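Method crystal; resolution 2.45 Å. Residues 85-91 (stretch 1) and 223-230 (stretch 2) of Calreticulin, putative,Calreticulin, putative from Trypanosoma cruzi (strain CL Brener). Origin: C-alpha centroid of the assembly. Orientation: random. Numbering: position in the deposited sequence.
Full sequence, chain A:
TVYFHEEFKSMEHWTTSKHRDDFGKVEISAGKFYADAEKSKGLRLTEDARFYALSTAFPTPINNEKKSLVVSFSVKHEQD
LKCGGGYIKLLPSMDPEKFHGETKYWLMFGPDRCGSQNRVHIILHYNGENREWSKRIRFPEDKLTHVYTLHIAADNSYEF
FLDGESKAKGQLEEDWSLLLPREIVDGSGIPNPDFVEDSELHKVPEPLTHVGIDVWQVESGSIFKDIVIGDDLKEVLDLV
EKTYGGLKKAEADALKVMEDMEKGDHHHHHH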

# COMPACT_ATOMS: atom_id res chain seq x y z
N GLY A 85 9.30 0.09 7.07
CA GLY A 85 8.27 0.28 6.07
C GLY A 85 7.02 -0.53 6.36
O GLY A 85 7.07 -1.54 7.07
N GLY A 86 5.89 -0.09 5.82
CA GLY A 86 4.64 -0.81 5.95
C GLY A 86 3.81 -0.66 4.69
O GLY A 86 2.58 -0.59 4.74
N TYR A 87 4.50 -0.61 3.56
CA TYR A 87 3.84 -0.41 2.27
C TYR A 87 3.85 -1.68 1.44
O TYR A 87 4.72 -2.54 1.60
N ILE A 88 2.88 -1.80 0.53
CA ILE A 88 2.79 -2.94 -0.37
C ILE A 88 3.07 -2.52 -1.81
O ILE A 88 3.10 -1.33 -2.12
N LYS A 89 3.28 -3.51 -2.68
CA LYS A 89 3.52 -3.25 -4.09
C LYS A 89 2.60 -4.08 -4.98
O LYS A 89 2.28 -5.22 -4.66
N LEU A 90 2.19 -3.49 -6.10
CA LEU A 90 1.43 -4.22 -7.11
C LEU A 90 2.29 -4.35 -8.36
O LEU A 90 2.77 -3.35 -8.90
N LEU A 91 2.51 -5.59 -8.81
CA LEU A 91 3.50 -5.84 -9.85
C LEU A 91 2.94 -6.60 -11.04
O LEU A 91 2.09 -7.48 -10.87
N ILE A 223 1.98 -5.80 11.52
CA ILE A 223 0.98 -6.77 11.08
C ILE A 223 0.15 -6.23 9.91
O ILE A 223 -0.51 -5.20 10.02
N PHE A 224 0.20 -6.94 8.79
CA PHE A 224 -0.55 -6.56 7.59
C PHE A 224 -1.89 -7.29 7.54
O PHE A 224 -1.96 -8.47 7.88
N LYS A 225 -2.94 -6.59 7.13
CA LYS A 225 -4.25 -7.21 6.97
C LYS A 225 -5.05 -6.69 5.77
O LYS A 225 -4.81 -5.58 5.29
N ASP A 226 -5.99 -7.51 5.32
CA ASP A 226 -7.03 -7.11 4.38
C ASP A 226 -6.52 -6.35 3.15
O ASP A 226 -6.88 -5.19 2.93
N ILE A 227 -5.68 -7.00 2.36
CA ILE A 227 -5.29 -6.45 1.06
C ILE A 227 -6.43 -6.64 0.07
O ILE A 227 -6.66 -7.73 -0.43
N VAL A 228 -7.16 -5.55 -0.19
CA VAL A 228 -8.32 -5.59 -1.07
C VAL A 228 -8.07 -4.84 -2.37
O VAL A 228 -7.50 -3.75 -2.38
N ILE A 229 -8.50 -5.43 -3.48
CA ILE A 229 -8.41 -4.78 -4.78
C ILE A 229 -9.69 -5.01 -5.58
O ILE A 229 -10.19 -6.13 -5.67
N GLY A 230 -10.21 -3.93 -6.17
CA GLY A 230 -11.46 -3.98 -6.91
C GLY A 230 -11.63 -2.80 -7.85
O GLY A 230 -10.70 -2.02 -8.08

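What holds these two stretches together, when their backbones lie so far apart? The axes of strand 88-91 and strand 223-230 come no closer than 10.6 Å, and their N-to-C directions differ by 34°, so the chains run roughly the same way at a distance too great for backbone pairing. No hydrogen bond passes between them. The space is filled by side chains instead: Ile88 and Leu90 from stretch 1, Phe224, Ile227 and Ile229 from stretch 2, all buried and all with the CA-to-CB bond pointing toward the other stretch. At least 136 positions of sequence separate any two touching residues, so this is a contact made by the fold and not by a local turn.

How does stretch 1 begin the contact, with two glycines at its start? Gly85 takes no part, but Gly86 lies beside the ring of Phe224, and here the backbones are nearer than farther along, with CA of Gly86 7.9 Å from CA of Phe224. Lacking a side chain, Gly86 meets the ring with its backbone: its O is 3.6 Å from CE2 of Phe224. Phe224 is an m rotamer, with chi1 at -68° and chi2 at 79°, and it reaches across the gap. Tyr87 follows with its CA-to-CB bond directed away, in the p rotamer, so its ring stays out of the contact; the nearest side-chain atom, CB of Tyr87, is 6.4 Å from CE2 of Phe224. Its backbone still contributes, since N of Tyr87 lies at the edge of the Phe224 ring, near the ring plane, 4.3 Å from CE2 of Phe224.

Which residue links the aromatic end to the aliphatic part? Ile88 does, and its branched side chain touches two partners. With chi1 at 73° (p) and chi2 at 173° (t), it places CG2 near both, 4.3 Å from CD2 of Phe224 and 4.5 Å from CD1 of Ile227, while CD1 of Ile88 comes 4.1 Å from CG2 of Ile227. Ile227 is itself in the m,t conformation. These are apolar contacts at van der Waals range, favoured because they keep hydrocarbon surface away from water.

What happens at the far end, where the paired CA atoms are farther apart than at Gly86 or Ile88? Lys89 is out of reach of stretch 2. The CA atoms of Leu90 and Ile229 are 10.1 Å apart, yet their side chains span the distance. Leu90, with chi1 m and chi2 t, and Ile229, also m,t, meet tip to tip: CD2 of Leu90 is 3.8 Å from CD1 of Ile229. Leu91 is again out of reach.

Do charged groups help? Not across the gap. NZ of Lys89 is hydrogen-bonded elsewhere in the structure, and within stretch 2 NZ of Lys225 forms a long salt bridge of 3.7 Å to OD2 of Asp226, clear of the interface.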

# COMPACT_ATOMS: atom_id res chain seq x y z
CB TYR A 87 4.54 0.72 1.51
CG TYR A 87 6.04 0.55 1.41
CD1 TYR A 87 6.61 -0.22 0.40
CD2 TYR A 87 6.88 1.15 2.34
CE1 TYR A 87 7.99 -0.39 0.31
CE2 TYR A 87 8.26 0.99 2.25
CZ TYR A 87 8.80 0.22 1.24
OH TYR A 87 10.17 0.07 1.16
CB ILE A 88 1.41 -3.62 -0.31
CG1 ILE A 88 0.37 -2.74 -1.02
CG2 ILE A 88 1.01 -3.91 1.12
CD1 ILE A 88 -0.99 -3.39 -1.18
CB LYS A 89 4.98 -3.55 -4.45
CG LYS A 89 6.01 -2.66 -3.75
CD LYS A 89 7.41 -3.06 -4.17
CE LYS A 89 8.43 -2.02 -3.77
NZ LYS A 89 9.80 -2.41 -4.20
CB LEU A 90 0.10 -3.51 -7.42
CG LEU A 90 -0.75 -3.14 -6.20
CD1 LEU A 90 -2.02 -2.42 -6.63
CD2 LEU A 90 -1.09 -4.37 -5.38
CB LEU A 91 4.68 -6.62 -9.27
CG LEU A 91 5.23 -6.20 -7.90
CD1 LEU A 91 4.64 -7.05 -6.78
CD2 LEU A 91 6.75 -6.27 -7.88
CB ILE A 223 0.04 -7.17 12.23
CG1 ILE A 223 0.85 -7.71 13.41
CG2 ILE A 223 -0.99 -8.20 11.76
CD1 ILE A 223 0.00 -8.09 14.60
CB PHE A 224 0.25 -6.86 6.33
CG PHE A 224 1.48 -6.01 6.16
CD1 PHE A 224 2.64 -6.30 6.87
CD2 PHE A 224 1.48 -4.93 5.30
CE1 PHE A 224 3.77 -5.52 6.71
CE2 PHE A 224 2.61 -4.15 5.14
CZ PHE A 224 3.75 -4.44 5.85
CB LYS A 225 -5.09 -7.03 8.23
CG LYS A 225 -4.71 -7.94 9.39
CD LYS A 225 -5.53 -7.61 10.63
CE LYS A 225 -7.02 -7.79 10.40
NZ LYS A 225 -7.32 -9.14 9.86
CB ASP A 226 -8.08 -6.26 5.10
CG ASP A 226 -8.76 -7.03 6.22
OD1 ASP A 226 -9.52 -7.98 5.92
OD2 ASP A 226 -8.54 -6.68 7.40
CB ILE A 227 -4.01 -7.10 0.52
CG1 ILE A 227 -2.86 -6.89 1.52
CG2 ILE A 227 -3.65 -6.53 -0.84
CD1 ILE A 227 -1.58 -7.57 1.13
CB VAL A 228 -9.57 -5.00 -0.39
CG1 VAL A 228 -10.79 -5.18 -1.27
CG2 VAL A 228 -9.78 -5.64 0.97
CB ILE A 229 -7.18 -5.28 -5.57
CG1 ILE A 229 -5.92 -5.17 -4.71
CG2 ILE A 229 -7.01 -4.48 -6.86
CD1 ILE A 229 -4.66 -5.66 -5.39